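Long-range contacts in alpha-L-rhamnosidase (Klebsiella oxytoca, PDB 4XHC), which hydrolyses terminal alpha-L-rhamnosidic bonds, releasing rhamnose from glycosides, as a member of glycoside hydrolase family 78: residues L46-S51 with V199-G204; H102-L107 with R170-Y175; N229-V234 with F261-L266. One frame throughout, in Å; residues are numbered along the deposited sequence.

Overall arrangement
Leaving helix 37-45 near the N terminus, the chain enters 46-51, which contact 1 later joins to 199-204, closing a loop of 147 intervening residues built largely from strands. Contact 2, between 102-107 and 170-175, closes a shorter loop wholly within that span. Contact 3 comes after both: 229-234, at the end of helix 214-230, meets 261-266, where helix 264-276 begins, closing a short loop of 26 residues that contains helix 247-259. Contact 1 therefore binds the N-terminal segment to the last strand of the beta domain, contact 2 joins two strands of that domain, and contact 3 belongs to the helical domain. All three touch: S201 bonds to Q232 and R263, V199 to V104, and H102 to N229.

Contact 1: L46-S51 with V199-G204; sequences LRPALS and VTSASG
S51 pairs with T200 as an antiparallel hydrogen-bonded pair at the end of strand 187-200. The backbone bond from S51 N to T200 O is 3.0 Å long and fairly straight; its return partner, T200 N to S51 O, is weak at 3.4 Å. S51 O also receives a CA-H contact from V199 CA, so the carbonyl meets both residues of the strand end.

Among the polar side chains, the small hydroxyl residues suit a place where the strand breaks into a turn. With chi1 at 81°, S51 OG sits between its own backbone N and carbonyl carbon, where it makes a weak bond to T200 O and lies beside S203 CB. T200 turns its hydroxyl the other way: OG1 stands anti to the backbone N (chi1 -178°) and accepts from A202 N at 3.0 Å, forming an ST turn, while CG2 is left to face S51 OG. T200 OG1 is also bonded to Q228 O.

The remaining contacts are van der Waals packing. L50 lays CD2 against the peptide before S201, 4.0 Å from S201 N, and the puckered ring of P48 brings CG to 4.0 Å from S201 CB.

S51 opens outermost strand 51-55 beside strand 187-200, and V199 is backbone-bonded to V104; S201 OG bonds to Q232 O and P48 packs on L266, where this four-stranded sheet meets the loop after helix 214-230 and helix 264-276.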
ATOM      1  N   LEU A  46     -21.400 -10.566  25.266  1.00 65.68           N
ATOM      2  CA  LEU A  46     -22.464  -9.991  24.445  1.00 64.28           C
ATOM      3  C   LEU A  46     -21.986  -9.463  23.086  1.00 63.43           C
ATOM      4  O   LEU A  46     -22.762  -8.858  22.359  1.00 62.76           O
ATOM      5  CB  LEU A  46     -23.145  -8.852  25.212  1.00 63.66           C
ATOM      6  CG  LEU A  46     -23.866  -9.190  26.523  1.00 64.96           C
ATOM      7  CD1 LEU A  46     -23.957  -7.963  27.419  1.00 64.08           C
ATOM      8  CD2 LEU A  46     -25.257  -9.756  26.265  1.00 65.92           C
ATOM      9  N   ARG A  47     -20.721  -9.678  22.737  1.00 64.61           N
ATOM     10  CA  ARG A  47     -20.209  -9.269  21.421  1.00 65.11           C
ATOM     11  C   ARG A  47     -21.054  -9.898  20.298  1.00 64.00           C
ATOM     12  O   ARG A  47     -21.196 -11.110  20.248  1.00 65.97           O
ATOM     13  CB  ARG A  47     -18.734  -9.684  21.276  1.00 68.72           C
ATOM     14  CG  ARG A  47     -18.154  -9.598  19.863  1.00 71.55           C
ATOM     15  CD  ARG A  47     -16.835 -10.366  19.740  1.00 74.40           C
ATOM     16  NE  ARG A  47     -15.855  -9.887  20.712  1.00 76.25           N
ATOM     17  CZ  ARG A  47     -15.199  -8.732  20.625  1.00 76.19           C
ATOM     18  NH1 ARG A  47     -15.388  -7.913  19.591  1.00 77.63           N
ATOM     19  NH2 ARG A  47     -14.341  -8.386  21.577  1.00 75.23           N
ATOM     20  N   PRO A  48     -21.603  -9.079  19.387  1.00 61.07           N
ATOM     21  CA  PRO A  48     -22.447  -9.642  18.340  1.00 61.24           C
ATOM     22  C   PRO A  48     -21.693 -10.247  17.142  1.00 63.28           C
ATOM     23  O   PRO A  48     -20.548  -9.872  16.842  1.00 62.29           O
ATOM     24  CB  PRO A  48     -23.258  -8.437  17.878  1.00 59.98           C
ATOM     25  CG  PRO A  48     -22.348  -7.273  18.089  1.00 58.46           C
ATOM     26  CD  PRO A  48     -21.466  -7.617  19.258  1.00 59.05           C
ATOM     27  N   ALA A  49     -22.348 -11.187  16.464  1.00 64.84           N
ATOM     28  CA  ALA A  49     -21.847 -11.720  15.203  1.00 63.77           C
ATOM     29  C   ALA A  49     -22.152 -10.710  14.092  1.00 61.74           C
ATOM     30  O   ALA A  49     -23.182 -10.028  14.126  1.00 59.28           O
ATOM     31  CB  ALA A  49     -22.486 -13.068  14.902  1.00 65.32           C
ATOM     32  N   LEU A  50     -21.240 -10.606  13.129  1.00 61.03           N
ATOM     33  CA  LEU A  50     -21.417  -9.715  11.994  1.00 60.28           C
ATOM     34  C   LEU A  50     -21.924 -10.496  10.797  1.00 61.96           C
ATOM     35  O   LEU A  50     -21.436 -11.577  10.514  1.00 63.89           O
ATOM     36  CB  LEU A  50     -20.088  -9.063  11.635  1.00 59.86           C
ATOM     37  CG  LEU A  50     -19.468  -8.155  12.691  1.00 58.56           C
ATOM     38  CD1 LEU A  50     -18.051  -7.752  12.296  1.00 58.47           C
ATOM     39  CD2 LEU A  50     -20.350  -6.932  12.888  1.00 58.03           C
ATOM     40  N   SER A  51     -22.918  -9.962  10.106  1.00 63.02           N
ATOM     41  CA  SER A  51     -23.366 -10.556   8.856  1.00 66.60           C
ATOM     42  C   SER A  51     -22.602  -9.909   7.707  1.00 66.83           C
ATOM     43  O   SER A  51     -22.450  -8.693   7.661  1.00 65.42           O
ATOM     44  CB  SER A  51     -24.874 -10.368   8.673  1.00 68.28           C
ATOM     45  OG  SER A  51     -25.169  -9.071   8.182  1.00 70.18           O
ATOM     46  N   VAL A 199     -20.816  -5.273   5.799  1.00 53.25           N
ATOM     47  CA  VAL A 199     -20.982  -5.827   7.137  1.00 54.74           C
ATOM     48  C   VAL A 199     -21.831  -4.936   8.025  1.00 54.24           C
ATOM     49  O   VAL A 199     -21.855  -3.718   7.858  1.00 52.78           O
ATOM     50  CB  VAL A 199     -19.621  -6.082   7.847  1.00 55.39           C
ATOM     51  CG1 VAL A 199     -18.864  -7.209   7.161  1.00 56.75           C
ATOM     52  CG2 VAL A 199     -18.769  -4.810   7.921  1.00 53.48           C
ATOM     53  N   THR A 200     -22.478  -5.576   8.996  1.00 55.56           N
ATOM     54  CA  THR A 200     -23.305  -4.924  10.006  1.00 55.57           C
ATOM     55  C   THR A 200     -23.711  -5.982  11.031  1.00 57.33           C
ATOM     56  O   THR A 200     -23.711  -7.176  10.726  1.00 58.08           O
ATOM     57  CB  THR A 200     -24.578  -4.283   9.391  1.00 55.79           C
ATOM     58  OG1 THR A 200     -25.338  -3.615  10.409  1.00 55.91           O
ATOM     59  CG2 THR A 200     -25.462  -5.338   8.715  1.00 57.23           C
ATOM     60  N   SER A 201     -24.048  -5.542  12.240  1.00 58.29           N
ATOM     61  CA  SER A 201     -24.642  -6.415  13.243  1.00 60.17           C
ATOM     62  C   SER A 201     -26.150  -6.244  13.257  1.00 61.93           C
ATOM     63  O   SER A 201     -26.834  -6.921  14.010  1.00 64.40           O
ATOM     64  CB  SER A 201     -24.085  -6.114  14.628  1.00 59.55           C
ATOM     65  OG  SER A 201     -24.379  -4.783  15.005  1.00 58.62           O
ATOM     66  N   ALA A 202     -26.668  -5.338  12.434  1.00 61.99           N
ATOM     67  CA  ALA A 202     -28.104  -5.109  12.349  1.00 65.99           C
ATOM     68  C   ALA A 202     -28.698  -5.868  11.164  1.00 67.77           C
ATOM     69  O   ALA A 202     -29.221  -5.274  10.220  1.00 67.65           O
ATOM     70  CB  ALA A 202     -28.386  -3.620  12.231  1.00 66.29           C
ATOM     71  N   SER A 203     -28.617  -7.189  11.232  1.00 69.90           N
ATOM     72  CA  SER A 203     -29.059  -8.049  10.148  1.00 73.22           C
ATOM     73  C   SER A 203     -30.407  -8.695  10.438  1.00 76.78           C
ATOM     74  O   SER A 203     -30.847  -9.551   9.676  1.00 78.61           O
ATOM     75  CB  SER A 203     -28.016  -9.135   9.923  1.00 74.59           C
ATOM     76  OG  SER A 203     -27.754  -9.808  11.138  1.00 75.17           O
ATOM     77  N   GLY A 204     -31.047  -8.303  11.540  1.00 78.74           N
ATOM     78  CA  GLY A 204     -32.374  -8.803  11.891  1.00 80.17           C
ATOM     79  C   GLY A 204     -33.475  -8.002  11.217  1.00 81.35           C
ATOM     80  O   GLY A 204     -33.208  -7.081  10.436  1.00 78.49           O
TER

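Contact 2: H102-L107 with R170-Y175; sequences HYVGYL and RYCFRY
Y103 O takes the N-H of F173 at 2.9 Å, nearly in line with its C=O bond, and is also met by the CA-H of C172. Y103 N returns a bond to F173 O. Two places along, G105 and Y171 repeat the exchange, with G105 N to Y171 O at 2.9 Å, so two hydrogen-bonded pairs flank the non-hydrogen-bonded pair of V104 and C172 in a two-stranded antiparallel ribbon of the N-terminal beta domain.

At G105, and again at R174, the chain turns a corner into the larger sheets. The backbone angles of G105, phi 166° and psi -155°, suit a residue without CB, and beyond it Y106 swings round to R170. There R170 CG lies over one face of the phenol, 4.2 Å from the ring centroid, a CH-pi contact. The arginine chain then bends at chi3 (74°), bringing NE to 3.5 Å from V104 CG1. L107 CD1 reaches F173 CZ at 4.5 Å.

The long arginine thus serves two chemistries: CB and CG pack on the tyrosine ring, CD and one guanidinium face on the valine methyl, while its charged end makes a salt bridge to E236 and a bond to P239 O, probably fixing it and offsetting its charge.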
ATOM      1  N   HIS A 102     -24.531   3.622   0.183  1.00 56.50           N
ATOM      2  CA  HIS A 102     -23.445   3.792   1.135  1.00 56.84           C
ATOM      3  C   HIS A 102     -23.142   2.439   1.766  1.00 56.79           C
ATOM      4  O   HIS A 102     -24.026   1.824   2.354  1.00 57.27           O
ATOM      5  CB  HIS A 102     -23.887   4.782   2.206  1.00 58.86           C
ATOM      6  CG  HIS A 102     -22.818   5.129   3.187  1.00 60.47           C
ATOM      7  ND1 HIS A 102     -21.996   6.221   3.022  1.00 60.82           N
ATOM      8  CD2 HIS A 102     -22.444   4.545   4.350  1.00 60.72           C
ATOM      9  CE1 HIS A 102     -21.155   6.288   4.038  1.00 59.51           C
ATOM     10  NE2 HIS A 102     -21.405   5.282   4.857  1.00 59.32           N
ATOM     11  N   TYR A 103     -21.901   1.972   1.645  1.00 55.78           N
ATOM     12  CA  TYR A 103     -21.532   0.655   2.156  1.00 54.87           C
ATOM     13  C   TYR A 103     -20.352   0.715   3.131  1.00 53.74           C
ATOM     14  O   TYR A 103     -19.496   1.594   3.050  1.00 52.42           O
ATOM     15  CB  TYR A 103     -21.196  -0.294   1.002  1.00 53.90           C
ATOM     16  CG  TYR A 103     -22.366  -0.615   0.100  1.00 54.65           C
ATOM     17  CD1 TYR A 103     -23.303  -1.579   0.451  1.00 55.03           C
ATOM     18  CD2 TYR A 103     -22.526   0.034  -1.118  1.00 55.57           C
ATOM     19  CE1 TYR A 103     -24.368  -1.880  -0.386  1.00 56.94           C
ATOM     20  CE2 TYR A 103     -23.587  -0.260  -1.960  1.00 56.34           C
ATOM     21  CZ  TYR A 103     -24.505  -1.216  -1.593  1.00 57.02           C
ATOM     22  OH  TYR A 103     -25.555  -1.496  -2.440  1.00 58.22           O
ATOM     23  N   VAL A 104     -20.339  -0.236   4.056  1.00 52.87           N
ATOM     24  CA  VAL A 104     -19.242  -0.426   4.981  1.00 50.87           C
ATOM     25  C   VAL A 104     -18.780  -1.843   4.791  1.00 51.02           C
ATOM     26  O   VAL A 104     -19.566  -2.765   4.985  1.00 54.01           O
ATOM     27  CB  VAL A 104     -19.715  -0.295   6.431  1.00 51.67           C
ATOM     28  CG1 VAL A 104     -18.542  -0.457   7.385  1.00 51.38           C
ATOM     29  CG2 VAL A 104     -20.424   1.032   6.630  1.00 52.75           C
ATOM     30  N   GLY A 105     -17.523  -2.045   4.427  1.00 49.30           N
ATOM     31  CA  GLY A 105     -17.066  -3.404   4.212  1.00 50.04           C
ATOM     32  C   GLY A 105     -15.747  -3.579   3.494  1.00 49.89           C
ATOM     33  O   GLY A 105     -14.895  -2.699   3.494  1.00 49.57           O
ATOM     34  N   TYR A 106     -15.598  -4.739   2.866  1.00 50.40           N
ATOM     35  CA  TYR A 106     -14.324  -5.164   2.329  1.00 49.28           C
ATOM     36  C   TYR A 106     -14.408  -5.293   0.819  1.00 49.41           C
ATOM     37  O   TYR A 106     -15.370  -5.856   0.300  1.00 49.66           O
ATOM     38  CB  TYR A 106     -13.939  -6.483   2.996  1.00 50.01           C
ATOM     39  CG  TYR A 106     -13.836  -6.334   4.501  1.00 50.27           C
ATOM     40  CD1 TYR A 106     -14.942  -6.560   5.329  1.00 49.97           C
ATOM     41  CD2 TYR A 106     -12.642  -5.918   5.099  1.00 50.21           C
ATOM     42  CE1 TYR A 106     -14.857  -6.398   6.707  1.00 49.61           C
ATOM     43  CE2 TYR A 106     -12.545  -5.764   6.477  1.00 49.96           C
ATOM     44  CZ  TYR A 106     -13.652  -6.004   7.274  1.00 49.70           C
ATOM     45  OH  TYR A 106     -13.544  -5.840   8.630  1.00 48.65           O
ATOM     46  N   LEU A 107     -13.409  -4.754   0.122  1.00 49.78           N
ATOM     47  CA  LEU A 107     -13.358  -4.784  -1.349  1.00 52.14           C
ATOM     48  C   LEU A 107     -12.747  -6.088  -1.912  1.00 54.50           C
ATOM     49  O   LEU A 107     -11.722  -6.569  -1.423  1.00 55.04           O
ATOM     50  CB  LEU A 107     -12.563  -3.586  -1.861  1.00 50.71           C
ATOM     51  CG  LEU A 107     -12.643  -3.300  -3.363  1.00 52.45           C
ATOM     52  CD1 LEU A 107     -14.015  -2.791  -3.769  1.00 53.26           C
ATOM     53  CD2 LEU A 107     -11.582  -2.287  -3.769  1.00 53.43           C
ATOM     54  N   ARG A 170     -11.202  -2.356   6.366  1.00 47.41           N
ATOM     55  CA  ARG A 170     -12.619  -2.054   6.201  1.00 46.82           C
ATOM     56  C   ARG A 170     -12.795  -0.616   5.739  1.00 44.49           C
ATOM     57  O   ARG A 170     -12.332   0.301   6.381  1.00 45.12           O
ATOM     58  CB  ARG A 170     -13.355  -2.260   7.525  1.00 47.95           C
ATOM     59  CG  ARG A 170     -14.866  -2.341   7.377  1.00 48.97           C
ATOM     60  CD  ARG A 170     -15.554  -2.205   8.719  1.00 48.39           C
ATOM     61  NE  ARG A 170     -15.525  -0.835   9.192  1.00 47.70           N
ATOM     62  CZ  ARG A 170     -15.967  -0.441  10.378  1.00 48.84           C
ATOM     63  NH1 ARG A 170     -16.469  -1.325  11.242  1.00 50.63           N
ATOM     64  NH2 ARG A 170     -15.910   0.846  10.705  1.00 48.25           N
ATOM     65  N   TYR A 171     -13.470  -0.423   4.622  1.00 44.20           N
ATOM     66  CA  TYR A 171     -13.677   0.908   4.069  1.00 44.15           C
ATOM     67  C   TYR A 171     -15.154   1.277   4.150  1.00 45.05           C
ATOM     68  O   TYR A 171     -16.015   0.403   4.212  1.00 46.15           O
ATOM     69  CB  TYR A 171     -13.181   0.969   2.613  1.00 43.70           C
ATOM     70  CG  TYR A 171     -11.701   0.675   2.457  1.00 43.04           C
ATOM     71  CD1 TYR A 171     -10.743   1.616   2.812  1.00 42.01           C
ATOM     72  CD2 TYR A 171     -11.260  -0.554   1.959  1.00 43.46           C
ATOM     73  CE1 TYR A 171      -9.388   1.342   2.684  1.00 42.24           C
ATOM     74  CE2 TYR A 171      -9.907  -0.835   1.819  1.00 42.44           C
ATOM     75  CZ  TYR A 171      -8.973   0.114   2.182  1.00 42.27           C
ATOM     76  OH  TYR A 171      -7.628  -0.158   2.054  1.00 41.96           O
ATOM     77  N   CYS A 172     -15.430   2.577   4.162  1.00 45.84           N
ATOM     78  CA  CYS A 172     -16.785   3.097   4.199  1.00 46.67           C
ATOM     79  C   CYS A 172     -16.923   4.030   3.030  1.00 45.83           C
ATOM     80  O   CYS A 172     -16.256   5.051   2.983  1.00 45.74           O
ATOM     81  CB  CYS A 172     -17.015   3.861   5.494  1.00 49.09           C
ATOM     82  SG  CYS A 172     -18.618   4.686   5.591  1.00 53.19           S
ATOM     83  N   PHE A 173     -17.762   3.689   2.068  1.00 46.85           N
ATOM     84  CA  PHE A 173     -17.771   4.442   0.823  1.00 47.43           C
ATOM     85  C   PHE A 173     -19.006   4.233  -0.032  1.00 46.94           C
ATOM     86  O   PHE A 173     -19.739   3.265   0.124  1.00 47.41           O
ATOM     87  CB  PHE A 173     -16.538   4.071  -0.012  1.00 48.11           C
ATOM     88  CG  PHE A 173     -16.511   2.630  -0.449  1.00 49.20           C
ATOM     89  CD1 PHE A 173     -16.090   1.636   0.423  1.00 50.18           C
ATOM     90  CD2 PHE A 173     -16.910   2.268  -1.724  1.00 50.16           C
ATOM     91  CE1 PHE A 173     -16.070   0.305   0.035  1.00 49.90           C
ATOM     92  CE2 PHE A 173     -16.888   0.943  -2.118  1.00 51.03           C
ATOM     93  CZ  PHE A 173     -16.466  -0.040  -1.239  1.00 50.49           C
ATOM     94  N   ARG A 174     -19.211   5.172  -0.946  1.00 46.88           N
ATOM     95  CA  ARG A 174     -20.077   4.964  -2.090  1.00 47.43           C
ATOM     96  C   ARG A 174     -19.295   4.932  -3.423  1.00 47.54           C
ATOM     97  O   ARG A 174     -19.606   4.125  -4.304  1.00 46.36           O
ATOM     98  CB  ARG A 174     -21.146   6.040  -2.147  1.00 48.54           C
ATOM     99  CG  ARG A 174     -21.951   5.924  -3.419  1.00 49.89           C
ATOM    100  CD  ARG A 174     -23.250   6.682  -3.396  1.00 50.47           C
ATOM    101  NE  ARG A 174     -23.790   6.711  -4.747  1.00 50.85           N
ATOM    102  CZ  ARG A 174     -24.961   7.228  -5.077  1.00 51.29           C
ATOM    103  NH1 ARG A 174     -25.753   7.751  -4.151  1.00 51.16           N
ATOM    104  NH2 ARG A 174     -25.341   7.205  -6.339  1.00 51.99           N
ATOM    105  N   TYR A 175     -18.312   5.823  -3.578  1.00 47.31           N
ATOM    106  CA  TYR A 175     -17.524   5.899  -4.810  1.00 48.08           C
ATOM    107  C   TYR A 175     -16.138   5.318  -4.599  1.00 48.25           C
ATOM    108  O   TYR A 175     -15.571   5.417  -3.502  1.00 48.84           O
ATOM    109  CB  TYR A 175     -17.423   7.342  -5.321  1.00 47.06           C
ATOM    110  CG  TYR A 175     -18.768   7.957  -5.571  1.00 48.00           C
ATOM    111  CD1 TYR A 175     -19.436   7.774  -6.779  1.00 48.22           C
ATOM    112  CD2 TYR A 175     -19.397   8.702  -4.580  1.00 49.21           C
ATOM    113  CE1 TYR A 175     -20.688   8.332  -6.996  1.00 49.06           C
ATOM    114  CE2 TYR A 175     -20.649   9.258  -4.781  1.00 49.21           C
ATOM    115  CZ  TYR A 175     -21.284   9.074  -5.987  1.00 49.60           C
ATOM    116  OH  TYR A 175     -22.519   9.635  -6.153  1.00 50.59           O
TER

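Contact 3: N229-V234 with F261-L266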
ATOM      1  N   ASN A 229     -25.471   0.976   9.275  1.00 53.90           N
ATOM      2  CA  ASN A 229     -24.045   0.959   8.968  1.00 55.09           C
ATOM      3  C   ASN A 229     -23.171   1.305  10.178  1.00 54.44           C
ATOM      4  O   ASN A 229     -22.007   0.901  10.246  1.00 56.18           O
ATOM      5  CB  ASN A 229     -23.728   1.855   7.760  1.00 54.55           C
ATOM      6  CG  ASN A 229     -24.200   1.247   6.441  1.00 55.90           C
ATOM      7  OD1 ASN A 229     -24.614   0.090   6.388  1.00 57.65           O
ATOM      8  ND2 ASN A 229     -24.156   2.030   5.376  1.00 56.39           N
ATOM      9  N   CYS A 230     -23.740   2.020  11.140  1.00 52.83           N
ATOM     10  CA  CYS A 230     -23.037   2.344  12.372  1.00 51.95           C
ATOM     11  C   CYS A 230     -23.054   1.183  13.384  1.00 52.45           C
ATOM     12  O   CYS A 230     -22.181   1.100  14.247  1.00 51.29           O
ATOM     13  CB  CYS A 230     -23.618   3.626  12.981  1.00 51.44           C
ATOM     14  SG  CYS A 230     -23.051   5.138  12.161  1.00 53.45           S
ATOM     15  N   MET A 231     -24.041   0.292  13.275  1.00 53.72           N
ATOM     16  CA  MET A 231     -24.143  -0.865  14.172  1.00 56.37           C
ATOM     17  C   MET A 231     -23.218  -2.002  13.747  1.00 55.73           C
ATOM     18  O   MET A 231     -23.497  -2.703  12.781  1.00 55.74           O
ATOM     19  CB  MET A 231     -25.589  -1.364  14.263  1.00 59.34           C
ATOM     20  CG  MET A 231     -26.474  -0.484  15.137  1.00 60.84           C
ATOM     21  SD  MET A 231     -28.203  -0.995  15.159  1.00 63.90           S
ATOM     22  CE  MET A 231     -28.076  -2.532  16.074  1.00 66.40           C
ATOM     23  N   GLN A 232     -22.115  -2.153  14.473  1.00 55.26           N
ATOM     24  CA  GLN A 232     -21.078  -3.133  14.167  1.00 57.09           C
ATOM     25  C   GLN A 232     -20.821  -3.943  15.441  1.00 58.56           C
ATOM     26  O   GLN A 232     -21.782  -4.421  16.043  1.00 59.71           O
ATOM     27  CB  GLN A 232     -19.820  -2.423  13.651  1.00 56.59           C
ATOM     28  CG  GLN A 232     -20.043  -1.605  12.377  1.00 55.40           C
ATOM     29  CD  GLN A 232     -20.237  -2.463  11.141  1.00 55.75           C
ATOM     30  OE1 GLN A 232     -19.676  -3.563  11.034  1.00 56.86           O
ATOM     31  NE2 GLN A 232     -21.024  -1.962  10.192  1.00 54.83           N
ATOM     32  N   GLU A 233     -19.562  -4.109  15.859  1.00 58.50           N
ATOM     33  CA  GLU A 233     -19.274  -4.819  17.115  1.00 60.38           C
ATOM     34  C   GLU A 233     -19.529  -3.922  18.326  1.00 59.42           C
ATOM     35  O   GLU A 233     -19.630  -4.403  19.463  1.00 58.38           O
ATOM     36  CB  GLU A 233     -17.858  -5.412  17.116  1.00 62.49           C
ATOM     37  CG  GLU A 233     -17.806  -6.760  16.396  1.00 66.87           C
ATOM     38  CD  GLU A 233     -16.403  -7.311  16.200  1.00 69.41           C
ATOM     39  OE1 GLU A 233     -15.547  -6.577  15.663  1.00 72.62           O
ATOM     40  OE2 GLU A 233     -16.164  -8.487  16.565  1.00 70.78           O
ATOM     41  N   VAL A 234     -19.633  -2.620  18.059  1.00 58.32           N
ATOM     42  CA  VAL A 234     -20.198  -1.637  18.993  1.00 58.22           C
ATOM     43  C   VAL A 234     -21.053  -0.666  18.181  1.00 57.07           C
ATOM     44  O   VAL A 234     -21.086  -0.750  16.954  1.00 59.45           O
ATOM     45  CB  VAL A 234     -19.099  -0.846  19.743  1.00 57.50           C
ATOM     46  CG1 VAL A 234     -18.216  -1.785  20.549  1.00 58.57           C
ATOM     47  CG2 VAL A 234     -18.253  -0.008  18.789  1.00 55.84           C
ATOM     48  N   PHE A 261     -34.277  -1.985  15.172  1.00 61.65           N
ATOM     49  CA  PHE A 261     -33.708  -3.333  15.217  1.00 63.45           C
ATOM     50  C   PHE A 261     -33.807  -4.015  16.573  1.00 64.61           C
ATOM     51  O   PHE A 261     -33.599  -5.219  16.669  1.00 67.01           O
ATOM     52  CB  PHE A 261     -32.254  -3.313  14.768  1.00 62.57           C
ATOM     53  CG  PHE A 261     -32.058  -2.798  13.375  1.00 62.11           C
ATOM     54  CD1 PHE A 261     -32.270  -3.621  12.282  1.00 63.54           C
ATOM     55  CD2 PHE A 261     -31.665  -1.488  13.160  1.00 60.09           C
ATOM     56  CE1 PHE A 261     -32.095  -3.145  10.995  1.00 62.68           C
ATOM     57  CE2 PHE A 261     -31.489  -1.007  11.879  1.00 59.65           C
ATOM     58  CZ  PHE A 261     -31.701  -1.837  10.794  1.00 61.18           C
ATOM     59  N   ALA A 262     -34.128  -3.252  17.611  1.00 65.37           N
ATOM     60  CA  ALA A 262     -34.366  -3.795  18.962  1.00 68.57           C
ATOM     61  C   ALA A 262     -33.257  -4.735  19.465  1.00 69.35           C
ATOM     62  O   ALA A 262     -33.538  -5.766  20.063  1.00 71.34           O
ATOM     63  CB  ALA A 262     -35.730  -4.484  19.036  1.00 70.41           C
ATOM     64  N   ARG A 263     -32.007  -4.364  19.220  1.00 71.04           N
ATOM     65  CA  ARG A 263     -30.876  -5.101  19.754  1.00 71.70           C
ATOM     66  C   ARG A 263     -30.456  -4.516  21.095  1.00 69.57           C
ATOM     67  O   ARG A 263     -29.492  -3.750  21.183  1.00 67.87           O
ATOM     68  CB  ARG A 263     -29.725  -5.092  18.756  1.00 73.49           C
ATOM     69  CG  ARG A 263     -30.075  -5.823  17.472  1.00 77.93           C
ATOM     70  CD  ARG A 263     -28.886  -6.575  16.896  1.00 81.38           C
ATOM     71  NE  ARG A 263     -28.391  -7.611  17.800  1.00 82.96           N
ATOM     72  CZ  ARG A 263     -27.481  -8.528  17.473  1.00 84.50           C
ATOM     73  NH1 ARG A 263     -26.948  -8.577  16.255  1.00 84.71           N
ATOM     74  NH2 ARG A 263     -27.107  -9.412  18.378  1.00 86.62           N
ATOM     75  N   HIS A 264     -31.196  -4.897  22.135  1.00 70.84           N
ATOM     76  CA  HIS A 264     -30.954  -4.423  23.504  1.00 69.99           C
ATOM     77  C   HIS A 264     -29.672  -4.996  24.082  1.00 69.22           C
ATOM     78  O   HIS A 264     -29.007  -4.342  24.875  1.00 67.84           O
ATOM     79  CB  HIS A 264     -32.145  -4.752  24.417  1.00 71.20           C
ATOM     80  CG  HIS A 264     -33.416  -4.079  24.003  1.00 72.47           C
ATOM     81  ND1 HIS A 264     -34.580  -4.774  23.743  1.00 74.08           N
ATOM     82  CD2 HIS A 264     -33.694  -2.772  23.765  1.00 71.22           C
ATOM     83  CE1 HIS A 264     -35.524  -3.926  23.377  1.00 74.60           C
ATOM     84  NE2 HIS A 264     -35.013  -2.705  23.383  1.00 73.13           N
ATOM     85  N   ASP A 265     -29.327  -6.212  23.677  1.00 71.10           N
ATOM     86  CA  ASP A 265     -28.055  -6.821  24.067  1.00 72.62           C
ATOM     87  C   ASP A 265     -26.855  -5.922  23.733  1.00 68.86           C
ATOM     88  O   ASP A 265     -25.863  -5.900  24.459  1.00 66.50           O
ATOM     89  CB  ASP A 265     -27.888  -8.217  23.426  1.00 77.02           C
ATOM     90  CG  ASP A 265     -28.077  -8.208  21.903  1.00 79.38           C
ATOM     91  OD1 ASP A 265     -29.144  -7.769  21.431  1.00 81.71           O
ATOM     92  OD2 ASP A 265     -27.166  -8.651  21.175  1.00 80.30           O
ATOM     93  N   LEU A 266     -26.949  -5.185  22.635  1.00 67.61           N
ATOM     94  CA  LEU A 266     -25.851  -4.332  22.207  1.00 66.80           C
ATOM     95  C   LEU A 266     -25.768  -3.040  23.021  1.00 62.68           C
ATOM     96  O   LEU A 266     -24.683  -2.518  23.255  1.00 59.44           O
ATOM     97  CB  LEU A 266     -25.976  -4.030  20.707  1.00 69.45           C
ATOM     98  CG  LEU A 266     -24.776  -3.329  20.067  1.00 69.59           C
ATOM     99  CD1 LEU A 266     -23.503  -4.145  20.245  1.00 71.08           C
ATOM    100  CD2 LEU A 266     -25.045  -3.048  18.596  1.00 71.33           C
TER
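M231 meets F261, R263 and L266 in an apolar contact between the loop that leaves helix 214-230 and the turn that leads into helix 264-276, in the six-hairpin glycosidase domain. On one side the chain is leaving helix 214-230, M231 being the first residue to depart from helical backbone angles; on the other it passes into the first turn of helix 264-276. The two segments meet through van der Waals packing, with M231 at the centre.

Methionine suits this place because its long, flexible chain can serve several neighbours. Extended through chi2 and then bent at chi3 (69°), it presents sulfur and methyl to different residues. SD lies 4.0 Å from F261 CD2 and 5.0 Å from the ring centroid, 49° off the ring normal, an oblique Met-aromatic contact. CE passes on to L266 CD2 at 4.0 Å and to R263 CB at 4.1 Å.

L266 uses its two methyls separately. With CG anti to the backbone N (chi1 -171°), it sends CD2 to the methionine methyl and CD1 to the backbone of the other segment, 4.0 Å from E233 O.

Several polar groups find partners in their own segment or at the end of strand 187-200. Q232 NE2 donates to N229 O at 3.0 Å, reaching that oxygen from above its carbonyl plane, and the same NE2 is bonded to V199 O. R263 gives only aliphatic carbons to M231: its NH2 forms a salt bridge with D265 OD2, on the syn side of the carboxylate, at 2.9 Å, and its NH1 bonds to S201 O.

F261 packs also on V224, L227 and Q228 of helix 214-230, and M231 on N257 of helix 247-259. A backbone hydrogen bond between M231 and S201 sets the end of strand 187-200 directly alongside.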